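Side-chain contacts in acetyltransferase (Escherichia coli, PDB 7BYY), which acetylates aminoacyl-tRNAs as a bacterial toxin of the GNAT family, probably moving the acetyl group of acetyl-CoA onto glycyl-tRNA: residues 25-30 with 43-48; 56-61 with 65-70; 74-77 with 81-84; 140-143 with 149-152; 145-150 with 166-171. The protein carries 1 engineered substitution. All blocks are in the same frame, centred on the assembly; numbering follows the deposited sequence.

Contact 1 (25-30 with 43-48)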
# COMPACT_ATOMS: atom_id res chain seq x y z
N PRO A 25 25.56 -11.79 -9.21
CA PRO A 25 26.23 -11.84 -10.52
C PRO A 25 25.27 -11.43 -11.63
O PRO A 25 24.11 -11.84 -11.66
CB PRO A 25 26.63 -13.32 -10.65
CG PRO A 25 26.72 -13.82 -9.26
CD PRO A 25 25.68 -13.06 -8.47
N GLY A 26 25.78 -10.60 -12.54
CA GLY A 26 24.98 -10.07 -13.62
C GLY A 26 24.19 -8.82 -13.28
O GLY A 26 23.65 -8.18 -14.19
N GLN A 27 24.12 -8.44 -12.00
CA GLN A 27 23.34 -7.26 -11.63
C GLN A 27 23.99 -5.97 -12.14
O GLN A 27 23.29 -5.03 -12.53
CB GLN A 27 23.18 -7.21 -10.11
CG GLN A 27 22.45 -5.99 -9.59
CD GLN A 27 22.15 -6.08 -8.11
OE1 GLN A 27 22.23 -7.15 -7.51
NE2 GLN A 27 21.81 -4.94 -7.51
N LYS A 28 25.33 -5.92 -12.16
CA LYS A 28 26.03 -4.71 -12.58
C LYS A 28 25.88 -4.43 -14.07
O LYS A 28 26.17 -3.31 -14.51
CB LYS A 28 27.51 -4.80 -12.22
CG LYS A 28 27.83 -4.41 -10.79
CD LYS A 28 29.28 -4.73 -10.44
CE LYS A 28 30.25 -4.01 -11.37
NZ LYS A 28 31.66 -4.34 -11.06
N GLN A 29 25.49 -5.43 -14.86
CA GLN A 29 25.22 -5.21 -16.28
C GLN A 29 23.76 -5.52 -16.63
O GLN A 29 23.04 -4.63 -17.07
CB GLN A 29 26.21 -6.03 -17.12
CG GLN A 29 27.61 -6.03 -16.52
CD GLN A 29 28.71 -6.17 -17.55
OE1 GLN A 29 29.55 -5.29 -17.71
NE2 GLN A 29 28.70 -7.29 -18.27
N PHE A 30 23.30 -6.75 -16.41
CA PHE A 30 21.88 -7.11 -16.54
C PHE A 30 21.29 -6.63 -17.87
O PHE A 30 20.45 -5.73 -17.93
CB PHE A 30 21.08 -6.56 -15.35
CG PHE A 30 19.69 -7.12 -15.26
CD1 PHE A 30 19.48 -8.41 -14.81
CD2 PHE A 30 18.60 -6.36 -15.62
CE1 PHE A 30 18.20 -8.93 -14.73
CE2 PHE A 30 17.32 -6.87 -15.55
CZ PHE A 30 17.12 -8.16 -15.10
N ALA A 43 22.66 0.92 -11.85
CA ALA A 43 23.13 2.09 -11.13
C ALA A 43 22.21 2.56 -10.00
O ALA A 43 22.71 3.12 -9.02
CB ALA A 43 23.35 3.27 -12.09
N SER A 44 20.90 2.35 -10.11
CA SER A 44 19.96 2.99 -9.20
C SER A 44 19.15 2.03 -8.35
O SER A 44 18.35 2.49 -7.52
CB SER A 44 18.99 3.88 -9.99
OG SER A 44 17.89 4.28 -9.19
N LEU A 45 19.32 0.72 -8.51
CA LEU A 45 18.46 -0.23 -7.79
C LEU A 45 18.72 -0.19 -6.29
O LEU A 45 17.78 -0.22 -5.49
CB LEU A 45 18.67 -1.64 -8.34
CG LEU A 45 18.07 -2.77 -7.50
CD1 LEU A 45 16.54 -2.69 -7.49
CD2 LEU A 45 18.55 -4.12 -7.99
N LYS A 46 20.00 -0.12 -5.89
CA LYS A 46 20.34 -0.18 -4.47
C LYS A 46 19.78 1.02 -3.71
O LYS A 46 19.24 0.86 -2.61
CB LYS A 46 21.86 -0.26 -4.31
CG LYS A 46 22.47 -1.58 -4.71
CD LYS A 46 23.91 -1.67 -4.23
CE LYS A 46 24.35 -3.11 -4.04
NZ LYS A 46 25.59 -3.21 -3.20
N LYS A 47 19.90 2.22 -4.28
CA LYS A 47 19.51 3.42 -3.55
C LYS A 47 18.00 3.63 -3.55
O LYS A 47 17.48 4.29 -2.65
CB LYS A 47 20.20 4.63 -4.15
CG LYS A 47 21.59 4.31 -4.65
CD LYS A 47 22.05 5.34 -5.66
CE LYS A 47 23.24 6.10 -5.10
NZ LYS A 47 23.95 6.93 -6.09
N SER A 48 17.30 3.09 -4.55
CA SER A 48 15.85 3.26 -4.57
C SER A 48 15.20 2.54 -3.40
O SER A 48 14.39 3.13 -2.67
CB SER A 48 15.29 2.75 -5.90
OG SER A 48 15.60 3.65 -6.95
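The flat group here is the side-chain amide of Q27, and methyl CD2 of L45 lies above the amide plane at its nitrogen end, displaced outward beyond NE2. CD2 of L45 is 3.4 Å from NE2 of Q27 and 4.1 Å from CD. At the outer end of the amide, CG of K46 stands 4.4 Å from NE2 of Q27. The polar atoms of the amide are both used: NE2 bonds to the hydroxyl of Y18, and OE1 takes the backbone N-H of Y24. These two bonds would fix the rotation of the amide and keep its nitrogen beside the leucine methyl.

Q27 reaches the helix as an extended chain, with CG anti to the backbone N (chi1 177°) and chi2 also near straight. Its line crosses that of the L45 side chain at about a right angle. K46 takes little part with its polar end, since NZ bonds to OG1 of T23. The side chains of L45 and K46 both touch Y18 as well, the residue whose hydroxyl partners NE2 of Q27. The contact joins the loop after the first strand to helix 35-50. A helical connection between the first two strands is a feature of the GNAT acetyltransferase fold.

Contact 2 (56-61 with 65-70)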
# COMPACT_ATOMS: atom_id res chain seq x y z
N ALA A 56 11.48 -4.52 -4.34
CA ALA A 56 12.00 -5.27 -5.48
C ALA A 56 11.88 -6.77 -5.23
O ALA A 56 12.17 -7.25 -4.13
CB ALA A 56 13.46 -4.91 -5.76
N LYS A 57 11.46 -7.49 -6.26
CA LYS A 57 11.43 -8.95 -6.27
C LYS A 57 12.45 -9.45 -7.27
O LYS A 57 12.47 -9.00 -8.42
CB LYS A 57 10.03 -9.46 -6.62
CG LYS A 57 9.20 -9.84 -5.42
CD LYS A 57 9.72 -11.11 -4.76
CE LYS A 57 9.36 -11.15 -3.29
NZ LYS A 57 7.95 -10.72 -3.07
N ALA A 58 13.30 -10.38 -6.84
CA ALA A 58 14.40 -10.88 -7.65
C ALA A 58 14.20 -12.35 -7.99
O ALA A 58 13.61 -13.11 -7.22
CB ALA A 58 15.74 -10.69 -6.93
N LEU A 59 14.71 -12.74 -9.16
CA LEU A 59 14.78 -14.13 -9.58
C LEU A 59 16.25 -14.52 -9.65
O LEU A 59 16.97 -14.08 -10.56
CB LEU A 59 14.09 -14.34 -10.92
CG LEU A 59 12.65 -14.84 -10.85
CD1 LEU A 59 12.24 -15.46 -12.17
CD2 LEU A 59 12.48 -15.82 -9.70
N ILE A 60 16.70 -15.33 -8.71
CA ILE A 60 18.10 -15.72 -8.59
C ILE A 60 18.24 -17.19 -8.98
O ILE A 60 17.38 -18.01 -8.64
CB ILE A 60 18.63 -15.47 -7.17
CG1 ILE A 60 18.32 -14.04 -6.73
CG2 ILE A 60 20.12 -15.76 -7.08
CD1 ILE A 60 18.84 -12.98 -7.68
N ASP A 61 19.31 -17.51 -9.70
CA ASP A 61 19.65 -18.89 -9.98
C ASP A 61 20.31 -19.49 -8.74
O ASP A 61 21.30 -18.95 -8.24
CB ASP A 61 20.58 -18.99 -11.18
CG ASP A 61 20.88 -20.42 -11.58
OD1 ASP A 61 19.94 -21.12 -12.01
OD2 ASP A 61 22.05 -20.85 -11.46
N GLY A 65 23.82 -18.07 -8.83
CA GLY A 65 23.54 -16.81 -8.17
C GLY A 65 23.18 -15.66 -9.09
O GLY A 65 22.94 -14.55 -8.61
N GLU A 66 23.12 -15.90 -10.40
CA GLU A 66 22.93 -14.83 -11.37
C GLU A 66 21.53 -14.22 -11.26
O GLU A 66 20.55 -14.89 -10.92
CB GLU A 66 23.15 -15.36 -12.79
CG GLU A 66 24.61 -15.48 -13.20
CD GLU A 66 24.81 -15.27 -14.69
OE1 GLU A 66 23.84 -14.90 -15.38
OE2 GLU A 66 25.95 -15.46 -15.18
N LEU A 67 21.45 -12.93 -11.57
CA LEU A 67 20.20 -12.19 -11.52
C LEU A 67 19.43 -12.48 -12.81
O LEU A 67 19.76 -11.96 -13.88
CB LEU A 67 20.46 -10.70 -11.35
CG LEU A 67 19.22 -9.80 -11.25
CD1 LEU A 67 18.30 -10.27 -10.13
CD2 LEU A 67 19.63 -8.35 -11.05
N ILE A 68 18.40 -13.32 -12.70
CA ILE A 68 17.62 -13.69 -13.88
C ILE A 68 16.60 -12.60 -14.21
O ILE A 68 16.48 -12.17 -15.36
CB ILE A 68 16.94 -15.05 -13.66
CG1 ILE A 68 18.00 -16.16 -13.61
CG2 ILE A 68 15.91 -15.33 -14.75
CD1 ILE A 68 17.62 -17.33 -12.73
N GLY A 69 15.85 -12.15 -13.21
CA GLY A 69 14.87 -11.11 -13.43
C GLY A 69 14.73 -10.21 -12.23
O GLY A 69 15.15 -10.55 -11.11
N ILE A 70 14.14 -9.04 -12.46
CA ILE A 70 13.88 -8.06 -11.42
C ILE A 70 12.45 -7.57 -11.57
O ILE A 70 11.84 -7.68 -12.63
CB ILE A 70 14.87 -6.87 -11.46
CG1 ILE A 70 15.04 -6.26 -10.07
CG2 ILE A 70 14.41 -5.82 -12.46
CD1 ILE A 70 15.72 -7.18 -9.08
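The carbonyl oxygen of L59 is gripped by two consecutive N-H groups of the partner strand. N of I68 gives the short bond, 2.7 Å to O of L59, and comes nearly along the C=O axis. N of G69 adds a weak bond to O of L59 at 3.5 Å. In return, N of L59 donates to O of G69 at 3.0 Å.

Toward the turn, D61 N-H meets O of E66 in the plane of that carbonyl, at 3.1 Å. The amide N of G65 then bonds to O of D61. OD2 of D61 holds N of S64, and the carboxylate of E66 forms a salt bridge with K108.

A58, I60, L67 and I70 share one face of the sheet. There CD1 of I60 meets CD1 of L67 at 3.7 Å, and CB of A58 lies near the CD1 methyls of both L67 and I70. V41 of helix 35-50 packs on L67 and I70. L59 belongs to the other face, where it touches L118 and D121 of helix 114-132. The I68 side chain runs back toward the turn and across to the partner strand: CG1 is anti to the carbonyl carbon (chi1 -68°), and CD1 ends 3.7 Å from CB of D61. With I68 and G69 both facing L59, this is a classic beta bulge in the antiparallel hairpin of the second and third strands of the GNAT fold.

Contact 3 (74-77 with 81-84)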
# COMPACT_ATOMS: atom_id res chain seq x y z
N THR A 74 5.67 0.04 -6.30
CA THR A 74 5.43 1.05 -5.28
C THR A 74 3.95 1.08 -4.93
O THR A 74 3.15 0.32 -5.48
CB THR A 74 5.88 2.45 -5.74
OG1 THR A 74 4.92 2.97 -6.67
CG2 THR A 74 7.24 2.39 -6.42
N ALA A 75 3.59 1.97 -4.02
CA ALA A 75 2.19 2.27 -3.75
C ALA A 75 1.73 3.43 -4.62
O ALA A 75 2.50 4.33 -4.95
CB ALA A 75 1.97 2.60 -2.27
N TYR A 76 0.46 3.39 -5.01
CA TYR A 76 -0.05 4.33 -6.00
C TYR A 76 -1.55 4.46 -5.84
O TYR A 76 -2.22 3.56 -5.32
CB TYR A 76 0.32 3.88 -7.42
CG TYR A 76 0.22 4.95 -8.47
CD1 TYR A 76 0.71 6.23 -8.24
CD2 TYR A 76 -0.35 4.68 -9.71
CE1 TYR A 76 0.62 7.21 -9.21
CE2 TYR A 76 -0.44 5.66 -10.69
CZ TYR A 76 0.05 6.92 -10.43
OH TYR A 76 -0.04 7.90 -11.40
N SER A 77 -2.08 5.59 -6.29
CA SER A 77 -3.51 5.85 -6.23
C SER A 77 -3.97 6.49 -7.54
O SER A 77 -3.24 7.30 -8.12
CB SER A 77 -3.87 6.76 -5.04
OG SER A 77 -3.36 8.07 -5.22
N GLN A 81 -11.97 7.82 -12.65
CA GLN A 81 -12.25 8.03 -14.07
C GLN A 81 -11.33 7.18 -14.95
O GLN A 81 -11.77 6.63 -15.96
CB GLN A 81 -12.11 9.51 -14.42
CG GLN A 81 -12.71 10.48 -13.40
CD GLN A 81 -14.12 10.13 -12.96
OE1 GLN A 81 -14.45 10.24 -11.77
NE2 GLN A 81 -14.96 9.72 -13.90
N ARG A 82 -10.05 7.07 -14.57
CA ARG A 82 -9.08 6.34 -15.39
C ARG A 82 -9.33 4.84 -15.41
O ARG A 82 -8.66 4.12 -16.16
CB ARG A 82 -7.67 6.63 -14.90
CG ARG A 82 -7.40 8.10 -14.66
CD ARG A 82 -6.33 8.32 -13.60
NE ARG A 82 -4.99 8.04 -14.10
CZ ARG A 82 -3.88 8.28 -13.43
NH1 ARG A 82 -3.94 8.81 -12.21
NH2 ARG A 82 -2.70 7.98 -13.96
N VAL A 83 -10.27 4.35 -14.60
CA VAL A 83 -10.54 2.92 -14.50
C VAL A 83 -11.98 2.56 -14.83
O VAL A 83 -12.26 1.40 -15.17
CB VAL A 83 -10.13 2.39 -13.10
CG1 VAL A 83 -10.92 1.17 -12.69
CG2 VAL A 83 -8.63 2.09 -13.08
N SER A 84 -12.90 3.54 -14.83
CA SER A 84 -14.29 3.32 -15.21
C SER A 84 -14.38 2.51 -16.51
O SER A 84 -13.77 2.86 -17.52
CB SER A 84 -15.00 4.66 -15.39
OG SER A 84 -14.87 5.16 -16.71
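The phenol of Y76 and the guanidinium of R82 meet at about a right angle, with their planes 86° apart. The tyrosine presents its hydroxyl rather than a ring face. OH of Y76 lies at the edge of the guanidinium, near its plane. It is 3.7 Å from NH2 of R82 and 4.1 Å from NH1. The hydroxyl therefore sits before the two terminal nitrogens, a little closer to one of them. The lines of the two side chains also cross at about a right angle.

Y76 leaves the strand with CG anti to the backbone N (chi1 -162°), which carries the ring toward the loop. R82 comes from that loop, and its chain is bent at chi3 (75°). This bend puts the guanidinium in front of the phenol. The carbonyl O of S77 is a more distant neighbour, 4.4 Å from NH1 of R82, and approaches obliquely.

The ring of Y76 has a second positive partner, R99, which makes a cation-pi contact with it. The strand also lies at the subunit interface. OG of S77 bonds to OG of S77 of the second subunit, and Y76 packs on E94 of that subunit.

The contact thus joins strand 67-79 to the loop that follows it through one polar pair. At 3.7 Å, the Y76 and R82 groups are too far apart for a direct hydrogen bond. What remains is probably a weak electrostatic attraction between the hydroxyl oxygen and the positive charge of an exposed arginine.

Contact 4 (140-143 with 149-152)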
# COMPACT_ATOMS: atom_id res chain seq x y z
N LEU A 140 -0.08 -0.52 -14.20
CA LEU A 140 1.24 -0.46 -14.82
C LEU A 140 1.16 0.35 -16.11
O LEU A 140 0.08 0.60 -16.65
CB LEU A 140 1.80 -1.86 -15.08
CG LEU A 140 1.03 -2.86 -15.94
CD1 LEU A 140 1.30 -2.66 -17.43
CD2 LEU A 140 1.41 -4.27 -15.53
N ASP A 141 2.33 0.74 -16.59
CA ASP A 141 2.48 1.47 -17.85
C ASP A 141 3.37 0.62 -18.75
O ASP A 141 4.59 0.63 -18.61
CB ASP A 141 3.07 2.86 -17.60
CG ASP A 141 2.01 3.89 -17.24
OD1 ASP A 141 1.14 4.18 -18.09
OD2 ASP A 141 2.04 4.40 -16.10
N ALA A 142 2.75 -0.12 -19.67
CA ALA A 142 3.43 -1.17 -20.41
C ALA A 142 4.14 -0.62 -21.64
O ALA A 142 3.53 0.09 -22.45
CB ALA A 142 2.45 -2.26 -20.82
N ASP A 143 5.41 -0.96 -21.78
CA ASP A 143 6.13 -0.68 -23.02
C ASP A 143 5.48 -1.46 -24.16
O ASP A 143 4.99 -2.57 -23.95
CB ASP A 143 7.60 -1.06 -22.87
CG ASP A 143 8.48 -0.47 -23.96
OD1 ASP A 143 8.51 -1.03 -25.08
OD2 ASP A 143 9.12 0.57 -23.71
N PHE A 149 2.24 -9.28 -23.34
CA PHE A 149 2.56 -10.11 -22.19
C PHE A 149 1.57 -9.89 -21.05
O PHE A 149 0.91 -10.83 -20.59
CB PHE A 149 4.00 -9.84 -21.72
CG PHE A 149 4.35 -10.50 -20.42
CD1 PHE A 149 4.54 -11.87 -20.35
CD2 PHE A 149 4.48 -9.74 -19.27
CE1 PHE A 149 4.86 -12.47 -19.14
CE2 PHE A 149 4.80 -10.34 -18.06
CZ PHE A 149 4.99 -11.71 -18.00
N TYR A 150 1.46 -8.64 -20.58
CA TYR A 150 0.54 -8.36 -19.48
C TYR A 150 -0.91 -8.60 -19.89
O TYR A 150 -1.72 -9.06 -19.07
CB TYR A 150 0.74 -6.92 -18.99
CG TYR A 150 2.13 -6.62 -18.46
CD1 TYR A 150 2.57 -7.16 -17.26
CD2 TYR A 150 2.99 -5.79 -19.17
CE1 TYR A 150 3.85 -6.88 -16.78
CE2 TYR A 150 4.26 -5.51 -18.70
CZ TYR A 150 4.69 -6.06 -17.50
OH TYR A 150 5.96 -5.77 -17.04
N ALA A 151 -1.25 -8.31 -21.15
CA ALA A 151 -2.59 -8.60 -21.63
C ALA A 151 -2.87 -10.10 -21.63
O ALA A 151 -4.00 -10.53 -21.37
CB ALA A 151 -2.80 -8.03 -23.03
N ARG A 152 -1.84 -10.91 -21.90
CA ARG A 152 -2.01 -12.35 -21.91
C ARG A 152 -2.19 -12.95 -20.52
O ARG A 152 -2.50 -14.14 -20.42
CB ARG A 152 -0.83 -13.02 -22.61
CG ARG A 152 -1.03 -13.21 -24.10
CD ARG A 152 -0.01 -14.16 -24.70
NE ARG A 152 1.23 -13.48 -25.05
CZ ARG A 152 2.33 -13.51 -24.30
NH1 ARG A 152 2.33 -14.18 -23.16
NH2 ARG A 152 3.42 -12.86 -24.69
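L140 and A142 of strand 137-142 pack against Y150 of the short helix that follows, a strand-to-helix step of the GNAT acetyltransferase fold. The leucine approaches from one side of the tyrosine ring. Its CD2 methyl lies over the face in a CH-pi contact, 3.8 Å from the ring centroid and 20° off the ring normal. The nearest ring atom is CD1 of Y150, 3.6 Å from CD2 of L140.

The leucine conformation explains how both methyls reach the ring. CG of L140 stands between the backbone N and the carbonyl carbon (chi1 57°), which is the crowded position. From there the fork opens toward the tyrosine. One tine, CD2, takes the CD1 and CE1 side of the ring. The other, CD1, lies 4.0 Å from CD2 of Y150. The two side chains are set at an oblique angle to each other.

Y150 points from its helix toward the strand, and CG anti to the carbonyl carbon (chi1 -61°) sets the ring against L140. Its opposite face is covered by its own neighbour in sequence, with CD2 of F149 over the ring centre, 3.7 Å above the plane. The ring is thus held between an aliphatic and an aromatic group. L100 and L103 of strand 94-105 also touch it, and the site is buried. Further along strand 137-142, A142 adds a single methyl, which approaches the ring obliquely: CB of A142 is 3.9 Å from CD2 of Y150.

Contact 5 (145-150 with 166-171)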
# COMPACT_ATOMS: atom_id res chain seq x y z
N ALA A 145 6.67 -3.27 -26.39
CA ALA A 145 7.23 -4.61 -26.49
C ALA A 145 6.74 -5.55 -25.40
O ALA A 145 7.19 -6.70 -25.35
CB ALA A 145 8.76 -4.54 -26.46
N ALA A 146 5.83 -5.10 -24.53
CA ALA A 146 5.36 -5.94 -23.44
C ALA A 146 3.85 -5.84 -23.21
O ALA A 146 3.35 -6.41 -22.24
CB ALA A 146 6.09 -5.60 -22.13
N ILE A 147 3.11 -5.15 -24.08
CA ILE A 147 1.66 -5.04 -23.91
C ILE A 147 1.01 -6.41 -24.02
O ILE A 147 0.12 -6.76 -23.24
CB ILE A 147 1.07 -4.06 -24.93
CG1 ILE A 147 1.77 -2.70 -24.85
CG2 ILE A 147 -0.42 -3.89 -24.71
CD1 ILE A 147 1.29 -1.71 -25.89
N ASN A 148 1.44 -7.21 -25.00
CA ASN A 148 0.83 -8.53 -25.19
C ASN A 148 1.11 -9.45 -24.01
O ASN A 148 0.28 -10.31 -23.70
CB ASN A 148 1.34 -9.16 -26.49
CG ASN A 148 0.40 -8.91 -27.65
OD1 ASN A 148 0.72 -8.15 -28.57
ND2 ASN A 148 -0.77 -9.53 -27.61
N PHE A 149 2.24 -9.28 -23.34
CA PHE A 149 2.56 -10.11 -22.19
C PHE A 149 1.57 -9.89 -21.05
O PHE A 149 0.91 -10.83 -20.59
CB PHE A 149 4.00 -9.84 -21.72
CG PHE A 149 4.35 -10.50 -20.42
CD1 PHE A 149 4.54 -11.87 -20.35
CD2 PHE A 149 4.48 -9.74 -19.27
CE1 PHE A 149 4.86 -12.47 -19.14
CE2 PHE A 149 4.80 -10.34 -18.06
CZ PHE A 149 4.99 -11.71 -18.00
N TYR A 150 1.46 -8.64 -20.58
CA TYR A 150 0.54 -8.36 -19.48
C TYR A 150 -0.91 -8.60 -19.89
O TYR A 150 -1.72 -9.06 -19.07
CB TYR A 150 0.74 -6.92 -18.99
CG TYR A 150 2.13 -6.62 -18.46
CD1 TYR A 150 2.57 -7.16 -17.26
CD2 TYR A 150 2.99 -5.79 -19.17
CE1 TYR A 150 3.85 -6.88 -16.78
CE2 TYR A 150 4.26 -5.51 -18.70
CZ TYR A 150 4.69 -6.06 -17.50
OH TYR A 150 5.96 -5.77 -17.04
N GLY A 166 6.30 5.33 -24.81
CA GLY A 166 5.33 4.46 -25.49
C GLY A 166 4.39 3.80 -24.50
O GLY A 166 3.30 3.38 -24.93
N ALA A 167 4.80 3.70 -23.23
CA ALA A 167 4.00 2.98 -22.21
C ALA A 167 2.53 3.43 -22.22
O ALA A 167 2.26 4.64 -22.33
CB ALA A 167 4.62 3.18 -20.85
N VAL A 168 1.64 2.45 -22.08
CA VAL A 168 0.18 2.58 -22.04
C VAL A 168 -0.32 2.10 -20.69
O VAL A 168 0.27 1.19 -20.10
CB VAL A 168 -0.49 1.80 -23.18
CG1 VAL A 168 -0.30 2.52 -24.51
CG2 VAL A 168 0.05 0.38 -23.25
N PRO A 169 -1.39 2.68 -20.15
CA PRO A 169 -1.90 2.22 -18.85
C PRO A 169 -2.64 0.90 -18.97
O PRO A 169 -3.43 0.69 -19.89
CB PRO A 169 -2.84 3.35 -18.42
CG PRO A 169 -3.31 3.94 -19.70
CD PRO A 169 -2.15 3.83 -20.66
N MET A 170 -2.35 -0.01 -18.04
CA MET A 170 -3.02 -1.30 -17.96
C MET A 170 -3.38 -1.58 -16.51
O MET A 170 -2.71 -1.12 -15.59
CB MET A 170 -2.15 -2.43 -18.54
CG MET A 170 -1.62 -2.16 -19.94
SD MET A 170 -0.96 -3.64 -20.75
CE MET A 170 -2.46 -4.54 -21.10
N PHE A 171 -4.45 -2.35 -16.32
CA PHE A 171 -5.00 -2.58 -14.99
C PHE A 171 -5.45 -4.03 -14.86
O PHE A 171 -5.92 -4.64 -15.82
CB PHE A 171 -6.18 -1.64 -14.70
CG PHE A 171 -6.74 -1.77 -13.31
CD1 PHE A 171 -6.12 -1.14 -12.24
CD2 PHE A 171 -7.89 -2.51 -13.07
CE1 PHE A 171 -6.63 -1.26 -10.96
CE2 PHE A 171 -8.40 -2.63 -11.80
CZ PHE A 171 -7.78 -2.00 -10.74
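I147 turns its CG1 anti to the carbonyl carbon (chi1 -54°) and runs on straight through chi2, sending CD1 to V168. M170 extends its sulfur toward the same helix with CG anti to the carbonyl carbon (chi1 -53°). The bend at chi3 (72°) then turns the methyl CE toward the backbone of I147. The contact is a helix-on-sheet packing within the GNAT fold. Helix 147-151 lies against strand 168-173, which is antiparallel to strand 137-142 and hydrogen-bonded to it.

The two branches of I147 have separate partners. CD1 meets CG2 of V168 at 3.6 Å, and CG1 of I147 stands 3.9 Å from the same methyl. V168 offers the methyl that lies between its backbone N and carbonyl carbon. The other branch of I147, CG2, faces the sulfur, with SD of M170 at 4.0 Å. I147 crosses both V168 and M170 at about a right angle.

The sulfur of M170 touches both I147 and Y150. On the Y150 side it meets the root of the side chain, not the ring: CB of Y150 is 4.1 Å from SD of M170. V168 and M170 both point from the strand toward the helix. Q157 of strand 156-157 touches I147, V168 and M170. F155 also packs on M170.

The contact is apolar. The methionine methyl ends beside the helix backbone, where CE of M170 is 4.0 Å from O of I147.

In the fold
From the N terminus, contact 1 closes the loop after strand 13-17 onto helix 35-50. Contact 2 follows in series and closes the tight hairpin of strands 55-61 and 67-79. The two meet where P25 O probably bonds to L67 N. Contact 3 lies at the other end of strand 67-79, on the far side of the chain's centre, and closes the next loop. Contact 4 closes the short link from strand 137-142 to helix 147-151. Contact 5 starts within that link and ends on strand 168-173, so 4 and 5 cross and share F149 and Y150. V83 packs on F171, joining contacts 3 and 5. Contacts 2 to 5 all reach one sheet.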